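Local coordinates for protein thymine dioxygenase (Neurospora crassa, PDB 5C3Q) that binds thymine and 2-oxoglutarate beside a metal ion and, as a thymine-7-hydroxylase of the iron-dependent dioxygenase family, probably oxidises the thymine methyl group, at residues R167-G172 / N178-F183; I18-F23 / K36-G41; P117-S122 / P197-E202. All coordinates share one frame; numbering follows the deposited sequence.

In the fold
From the N terminus, contact 2 closes first: the chain leaves strand 13-19, passes through helix 21-25 and, within helix 28-44, brings 36-41 back against 18-23. Contact 3 opens later, at 117-122, where the chain runs into strand 121-125, and closes at 197-202, at the end of strand 190-200. Inside that long loop lies contact 1, a short local closure in which helix 147-173 ends and the chain folds back at 178-183. Contacts 1 and 2 touch, A168 packing on F23 and I38, tying the N-terminal helices to the long helix. Contact 3 lies across the chain's centre, about 38 Å from contact 1 between centres, yet reaches the same mixed sheet as contact 2.

Contact 1. Residues R167-G172 / N178-F183; sequences RAIAVG and NYFDSF
R167 meets D181 side-on, each of two guanidinium nitrogens taking one carboxylate oxygen. NE donates to OD1 of D181 at 3.2 Å, nearly straight (163°) and on the syn lone pair, while R167 NH2 reaches D181 OD2 at 2.8 Å from above the carboxylate plane. The two flat groups are not coplanar but turned 40° apart. N178 enters from the other face of the carboxylate, its ND2 donating to D181 OD2 at 3.0 Å, and two donors grip this oxygen from opposite sides. The same ND2 lies over one face of the guanidinium, the amide standing steeply to it; NE and ND2, both donors, are held by OD1 and OD2 respectively, not by each other. An extended R167 chain from CG to NE carries the charge out to this cluster. Deeper in, CE2 of F180 is met obliquely by two helix methyls, A170 CB and I169 CG2, both at 3.9 Å. Y179 brings its edge atom CD2 over the centre of one F180 face, and W263 packs edge-to-face with F180. Salt bridge and apolar contact close a tight chain reversal, the short helix 181-184 folding back on the end of helix 147-173, which flanks the double-stranded beta-helix.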
# COMPACT_ATOMS: atom_id res chain seq x y z
N ARG A 167 -14.80 1.82 -8.91
CA ARG A 167 -16.10 2.31 -9.36
C ARG A 167 -16.25 3.81 -9.11
O ARG A 167 -16.76 4.52 -9.96
CB ARG A 167 -17.25 1.54 -8.68
CG ARG A 167 -17.46 0.16 -9.27
CD ARG A 167 -18.50 -0.63 -8.50
NE ARG A 167 -18.59 -1.99 -9.03
CZ ARG A 167 -19.32 -2.97 -8.51
NH1 ARG A 167 -20.06 -2.77 -7.43
NH2 ARG A 167 -19.32 -4.17 -9.09
N ALA A 168 -15.80 4.28 -7.95
CA ALA A 168 -15.81 5.72 -7.66
C ALA A 168 -14.94 6.50 -8.65
O ALA A 168 -15.33 7.56 -9.12
CB ALA A 168 -15.34 5.99 -6.24
N ILE A 169 -13.77 5.96 -8.97
CA ILE A 169 -12.91 6.57 -9.98
C ILE A 169 -13.63 6.65 -11.33
O ILE A 169 -13.58 7.69 -11.99
CB ILE A 169 -11.57 5.81 -10.10
CG1 ILE A 169 -10.71 6.09 -8.86
CG2 ILE A 169 -10.84 6.21 -11.37
CD1 ILE A 169 -9.49 5.22 -8.74
N ALA A 170 -14.29 5.57 -11.73
CA ALA A 170 -15.01 5.54 -13.01
C ALA A 170 -16.15 6.54 -13.04
O ALA A 170 -16.31 7.28 -14.02
CB ALA A 170 -15.53 4.14 -13.29
N VAL A 171 -16.93 6.58 -11.97
CA VAL A 171 -18.04 7.52 -11.86
C VAL A 171 -17.50 8.95 -11.89
O VAL A 171 -18.08 9.82 -12.54
CB VAL A 171 -18.89 7.27 -10.59
CG1 VAL A 171 -19.90 8.39 -10.37
CG2 VAL A 171 -19.61 5.93 -10.70
N GLY A 172 -16.39 9.19 -11.21
CA GLY A 172 -15.75 10.51 -11.21
C GLY A 172 -15.29 10.92 -12.60
O GLY A 172 -15.38 12.09 -12.97
N ASN A 178 -19.03 0.65 -14.11
CA ASN A 178 -18.45 -0.68 -13.92
C ASN A 178 -17.29 -0.97 -14.88
O ASN A 178 -16.94 -2.12 -15.09
CB ASN A 178 -19.55 -1.74 -14.07
CG ASN A 178 -20.66 -1.57 -13.04
OD1 ASN A 178 -21.72 -1.04 -13.35
ND2 ASN A 178 -20.41 -2.01 -11.82
N TYR A 179 -16.69 0.08 -15.44
CA TYR A 179 -15.59 -0.07 -16.40
C TYR A 179 -14.45 -0.94 -15.87
O TYR A 179 -13.92 -1.78 -16.60
CB TYR A 179 -15.03 1.30 -16.80
CG TYR A 179 -13.86 1.21 -17.75
CD1 TYR A 179 -14.06 1.12 -19.13
CD2 TYR A 179 -12.55 1.18 -17.28
CE1 TYR A 179 -12.99 1.01 -20.00
CE2 TYR A 179 -11.48 1.07 -18.14
CZ TYR A 179 -11.70 0.99 -19.50
OH TYR A 179 -10.63 0.90 -20.36
N PHE A 180 -14.06 -0.75 -14.61
CA PHE A 180 -12.91 -1.45 -14.07
C PHE A 180 -13.20 -2.88 -13.59
O PHE A 180 -12.26 -3.65 -13.36
CB PHE A 180 -12.29 -0.66 -12.92
CG PHE A 180 -11.69 0.65 -13.35
CD1 PHE A 180 -10.52 0.67 -14.09
CD2 PHE A 180 -12.31 1.85 -13.03
CE1 PHE A 180 -9.96 1.88 -14.49
CE2 PHE A 180 -11.76 3.05 -13.42
CZ PHE A 180 -10.58 3.07 -14.15
N ASP A 181 -14.47 -3.24 -13.45
CA ASP A 181 -14.84 -4.54 -12.87
C ASP A 181 -14.12 -5.71 -13.54
O ASP A 181 -13.55 -6.56 -12.86
CB ASP A 181 -16.36 -4.77 -12.94
CG ASP A 181 -17.13 -3.94 -11.92
OD1 ASP A 181 -16.54 -3.05 -11.27
OD2 ASP A 181 -18.34 -4.19 -11.76
N SER A 182 -14.12 -5.74 -14.87
CA SER A 182 -13.52 -6.84 -15.62
C SER A 182 -11.99 -6.82 -15.60
O SER A 182 -11.35 -7.82 -15.94
CB SER A 182 -14.02 -6.82 -17.07
OG SER A 182 -13.42 -5.76 -17.80
N PHE A 183 -11.41 -5.69 -15.19
CA PHE A 183 -9.96 -5.56 -15.06
C PHE A 183 -9.46 -5.91 -13.65
O PHE A 183 -8.26 -6.10 -13.47
CB PHE A 183 -9.53 -4.12 -15.38
CG PHE A 183 -9.57 -3.77 -16.84
CD1 PHE A 183 -8.50 -4.06 -17.67
CD2 PHE A 183 -10.67 -3.12 -17.38
CE1 PHE A 183 -8.53 -3.72 -19.02
CE2 PHE A 183 -10.71 -2.78 -18.72
CZ PHE A 183 -9.63 -3.08 -19.54

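Contact 2. Residues I18-F23 / K36-G41; sequences IDFSKF and KAILHG
I18 points from the end of strand 13-19 toward helix 28-44, where I38 faces it. At its CB the side chain divides. The short branch, CG2, lies beside CG1 of I38 at 3.9 Å. The long branch leaves through CG1, which stands anti to the carbonyl carbon (chi1 -65°), and this torsion carries the terminal methyl out to the helix. There CD1 of I18 settles against the backbone itself, 3.5 Å from I38 N and 3.6 Å from the carbonyl carbon of A37. The same methyl has I38 CG1 at 3.7 Å and A37 CB at 4.0 Å, so that it rests on the helix surface between two successive side chains. I38 answers with its own long branch: CG1 runs past I18, the two side chains crossing at a slant, and CD1 ends at the edge of the F20 ring, near its plane, 3.9 Å from F20 CE1. With only an alanine at I38, the branch between I18 and the F20 edge would be gone, which would probably open a gap there and leave the ring edge without this apolar neighbour. A168 of helix 147-173 and I48 of strand 47-51 also touch I38, so several elements meet there. D19 OD1 accepts from S21 OG at 2.6 Å and makes a weak capping bond with S21 N, before the turn into helix 21-25. No hydrogen bond joins the two segments; the join is wholly apolar. I18 is held in the sheet by backbone bonds to Y49 and K51 on the neighbouring parallel strand, and the helix it packs on is the longer of the two that link those strands: a beta-alpha-beta crossover in the N-terminal part of this dioxygenase.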
# COMPACT_ATOMS: atom_id res chain seq x y z
N ILE A 18 -12.49 11.82 2.88
CA ILE A 18 -13.74 11.57 2.17
C ILE A 18 -14.54 10.49 2.89
O ILE A 18 -13.99 9.46 3.30
CB ILE A 18 -13.47 11.18 0.70
CG1 ILE A 18 -12.83 12.37 -0.04
CG2 ILE A 18 -14.76 10.77 -0.00
CD1 ILE A 18 -12.15 12.02 -1.34
N ASP A 19 -15.83 10.75 3.07
CA ASP A 19 -16.73 9.80 3.70
C ASP A 19 -17.23 8.84 2.63
O ASP A 19 -18.10 9.18 1.84
CB ASP A 19 -17.91 10.55 4.34
CG ASP A 19 -18.91 9.63 5.01
OD1 ASP A 19 -18.96 8.43 4.66
OD2 ASP A 19 -19.66 10.11 5.88
N PHE A 20 -16.68 7.63 2.62
CA PHE A 20 -16.95 6.68 1.54
C PHE A 20 -18.41 6.19 1.52
O PHE A 20 -18.93 5.84 0.46
CB PHE A 20 -16.00 5.49 1.61
CG PHE A 20 -15.92 4.70 0.33
CD1 PHE A 20 -15.45 5.29 -0.83
CD2 PHE A 20 -16.32 3.37 0.29
CE1 PHE A 20 -15.38 4.57 -2.01
CE2 PHE A 20 -16.25 2.65 -0.89
CZ PHE A 20 -15.78 3.25 -2.04
N SER A 21 -19.06 6.19 2.69
CA SER A 21 -20.46 5.77 2.77
C SER A 21 -21.36 6.65 1.90
O SER A 21 -22.40 6.20 1.43
CB SER A 21 -20.94 5.78 4.23
OG SER A 21 -21.19 7.09 4.69
N LYS A 22 -20.94 7.89 1.67
CA LYS A 22 -21.69 8.80 0.81
C LYS A 22 -21.62 8.42 -0.68
O LYS A 22 -22.54 8.73 -1.44
CB LYS A 22 -21.25 10.25 1.06
CG LYS A 22 -21.60 10.71 2.47
CD LYS A 22 -21.21 12.16 2.74
CE LYS A 22 -21.85 12.64 4.04
NZ LYS A 22 -21.53 14.06 4.35
N PHE A 23 -20.54 7.75 -1.10
CA PHE A 23 -20.50 7.18 -2.45
C PHE A 23 -21.37 5.93 -2.54
O PHE A 23 -22.08 5.73 -3.52
CB PHE A 23 -19.07 6.84 -2.89
CG PHE A 23 -19.00 6.10 -4.20
CD1 PHE A 23 -19.26 6.76 -5.39
CD2 PHE A 23 -18.72 4.74 -4.24
CE1 PHE A 23 -19.23 6.08 -6.61
CE2 PHE A 23 -18.68 4.05 -5.45
CZ PHE A 23 -18.93 4.72 -6.63
N LYS A 36 -16.33 12.38 -7.61
CA LYS A 36 -15.49 13.45 -8.14
C LYS A 36 -14.42 13.90 -7.15
O LYS A 36 -13.30 14.23 -7.55
CB LYS A 36 -16.34 14.66 -8.57
CG LYS A 36 -17.12 14.44 -9.86
CD LYS A 36 -18.04 15.61 -10.15
CE LYS A 36 -18.70 15.46 -11.51
NZ LYS A 36 -19.55 16.64 -11.84
N ALA A 37 -14.77 13.93 -5.86
CA ALA A 37 -13.82 14.31 -4.81
C ALA A 37 -12.70 13.27 -4.68
O ALA A 37 -11.53 13.62 -4.53
CB ALA A 37 -14.53 14.49 -3.48
N ILE A 38 -13.09 12.00 -4.73
CA ILE A 38 -12.13 10.89 -4.72
C ILE A 38 -11.18 11.00 -5.92
O ILE A 38 -9.97 10.98 -5.75
CB ILE A 38 -12.86 9.52 -4.73
CG1 ILE A 38 -13.54 9.29 -3.37
CG2 ILE A 38 -11.89 8.39 -5.03
CD1 ILE A 38 -14.57 8.18 -3.36
N LEU A 39 -11.75 11.14 -7.11
CA LEU A 39 -10.94 11.29 -8.32
C LEU A 39 -10.02 12.51 -8.26
O LEU A 39 -8.84 12.41 -8.60
CB LEU A 39 -11.83 11.37 -9.56
CG LEU A 39 -11.09 11.55 -10.89
CD1 LEU A 39 -10.14 10.39 -11.15
CD2 LEU A 39 -12.06 11.71 -12.04
N HIS A 40 -10.55 13.65 -7.83
CA HIS A 40 -9.74 14.86 -7.74
C HIS A 40 -8.54 14.66 -6.81
O HIS A 40 -7.45 15.13 -7.10
CB HIS A 40 -10.59 16.04 -7.26
CG HIS A 40 -9.86 17.35 -7.27
ND1 HIS A 40 -9.60 18.04 -8.43
CD2 HIS A 40 -9.33 18.08 -6.27
CE1 HIS A 40 -8.95 19.15 -8.14
NE2 HIS A 40 -8.77 19.19 -6.83
N GLY A 41 -8.76 13.94 -5.71
CA GLY A 41 -7.67 13.56 -4.79
C GLY A 41 -6.57 12.75 -5.47
O GLY A 41 -5.39 13.04 -5.31

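Contact 3. Residues P117-S122 / P197-E202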
# COMPACT_ATOMS: atom_id res chain seq x y z
N PRO A 117 19.80 -1.05 6.99
CA PRO A 117 18.56 -1.61 6.44
C PRO A 117 17.31 -1.15 7.19
O PRO A 117 17.37 -0.85 8.38
CB PRO A 117 18.76 -3.13 6.58
CG PRO A 117 19.78 -3.29 7.66
CD PRO A 117 20.65 -2.07 7.62
N ASP A 118 16.18 -1.09 6.47
CA ASP A 118 14.90 -0.69 7.06
C ASP A 118 14.57 -1.54 8.29
O ASP A 118 14.73 -2.76 8.26
CB ASP A 118 13.77 -0.83 6.03
CG ASP A 118 13.87 0.18 4.90
OD1 ASP A 118 14.75 1.06 4.94
OD2 ASP A 118 13.06 0.08 3.95
N ILE A 119 14.15 -0.90 9.37
CA ILE A 119 13.83 -1.61 10.61
C ILE A 119 12.36 -2.03 10.56
O ILE A 119 11.49 -1.37 11.13
CB ILE A 119 14.13 -0.77 11.86
CG1 ILE A 119 15.56 -0.22 11.82
CG2 ILE A 119 13.94 -1.61 13.12
CD1 ILE A 119 15.83 0.87 12.83
N LYS A 120 12.10 -3.12 9.86
CA LYS A 120 10.74 -3.60 9.65
C LYS A 120 10.73 -5.10 9.35
O LYS A 120 11.76 -5.67 9.00
CB LYS A 120 10.09 -2.84 8.48
CG LYS A 120 10.68 -3.15 7.11
CD LYS A 120 9.93 -2.44 5.99
CE LYS A 120 10.46 -2.85 4.62
NZ LYS A 120 9.63 -2.29 3.52
N GLU A 121 9.58 -5.72 9.52
CA GLU A 121 9.36 -7.07 9.01
C GLU A 121 7.98 -7.13 8.39
O GLU A 121 7.11 -6.32 8.72
CB GLU A 121 9.54 -8.14 10.11
CG GLU A 121 8.73 -7.90 11.37
CD GLU A 121 8.99 -8.93 12.46
OE1 GLU A 121 9.50 -10.04 12.17
OE2 GLU A 121 8.66 -8.64 13.62
N SER A 122 7.79 -8.07 7.47
CA SER A 122 6.53 -8.17 6.74
C SER A 122 6.14 -9.61 6.46
O SER A 122 6.98 -10.51 6.43
CB SER A 122 6.61 -7.38 5.44
OG SER A 122 7.56 -7.93 4.56
N PRO A 197 9.48 -2.92 14.51
CA PRO A 197 9.80 -3.14 15.93
C PRO A 197 10.09 -1.86 16.72
O PRO A 197 10.53 -0.85 16.15
CB PRO A 197 11.06 -4.02 15.90
CG PRO A 197 11.00 -4.71 14.58
CD PRO A 197 10.34 -3.74 13.64
N ALA A 198 9.84 -1.91 18.02
CA ALA A 198 10.22 -0.83 18.91
C ALA A 198 11.70 -0.55 18.70
O ALA A 198 12.50 -1.48 18.59
CB ALA A 198 9.97 -1.22 20.36
N VAL A 199 12.06 0.73 18.61
CA VAL A 199 13.44 1.11 18.34
C VAL A 199 13.79 2.38 19.10
O VAL A 199 12.98 3.30 19.21
CB VAL A 199 13.68 1.29 16.82
CG1 VAL A 199 12.70 2.29 16.21
CG2 VAL A 199 15.12 1.70 16.54
N LYS A 200 15.01 2.42 19.65
CA LYS A 200 15.51 3.61 20.32
C LYS A 200 15.74 4.71 19.31
O LYS A 200 16.25 4.46 18.22
CB LYS A 200 16.84 3.31 21.03
CG LYS A 200 16.72 2.41 22.24
CD LYS A 200 17.97 2.53 23.10
CE LYS A 200 17.90 1.63 24.32
NZ LYS A 200 18.21 0.21 23.99
N SER A 201 15.37 5.94 19.66
CA SER A 201 15.56 7.08 18.77
C SER A 201 17.04 7.30 18.42
O SER A 201 17.35 7.81 17.35
CB SER A 201 14.95 8.35 19.36
OG SER A 201 15.47 8.60 20.66
N GLU A 202 17.94 6.92 19.33
CA GLU A 202 19.38 7.08 19.10
C GLU A 202 19.90 6.24 17.92
O GLU A 202 20.88 6.61 17.29
CB GLU A 202 20.19 6.77 20.37
CG GLU A 202 20.24 5.30 20.77
CD GLU A 202 21.00 5.05 22.06
OE1 GLU A 202 20.82 3.97 22.66
OE2 GLU A 202 21.79 5.93 22.49
O HOH W 1 11.18 -0.06 13.61
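The flat group of this contact is the peptide between I119 and K120, and CD of the P197 ring comes in over one of its faces, toward the side of I119 O and K120 CA, with the rest of the ring leading away. This atom, next to the proline nitrogen, lies 3.6 Å from I119 O and 4.0 Å from K120 CA. K120 CB leaves from the other side of that peptide plane. At the carbonyl edge a water donates to I119 O at 2.8 Å, tilted toward the face that P197 occupies, and donates also to P197 O at 2.7 Å, which R212 NH2 also grips. At the opposite edge K120 N bonds weakly to D118 O, closing an inverse gamma turn centred on I119.

The site lies where strands 121-125 and 190-200, antiparallel neighbours in the main sheet of the double-stranded beta-helix, draw apart. E121 still pairs through its backbone with H195, but one step further on the direct bonds give way to the bridging water. K120 directs its CB away from 197-202, and its side chain packs on Y196, a residue that binds 2-oxoglutarate, coming to about 5 Å from the bound cosubstrate at the nearest atoms.

Beyond the water the join becomes apolar. I119 extends its long branch, CG1 anti to the carbonyl carbon (chi1 -52°), and CD1 meets CG2 of V199 at 3.9 Å, the two side chains slanting across each other. V203 and F204 of the following helix continue this apolar patch, touching I119 and V199 respectively.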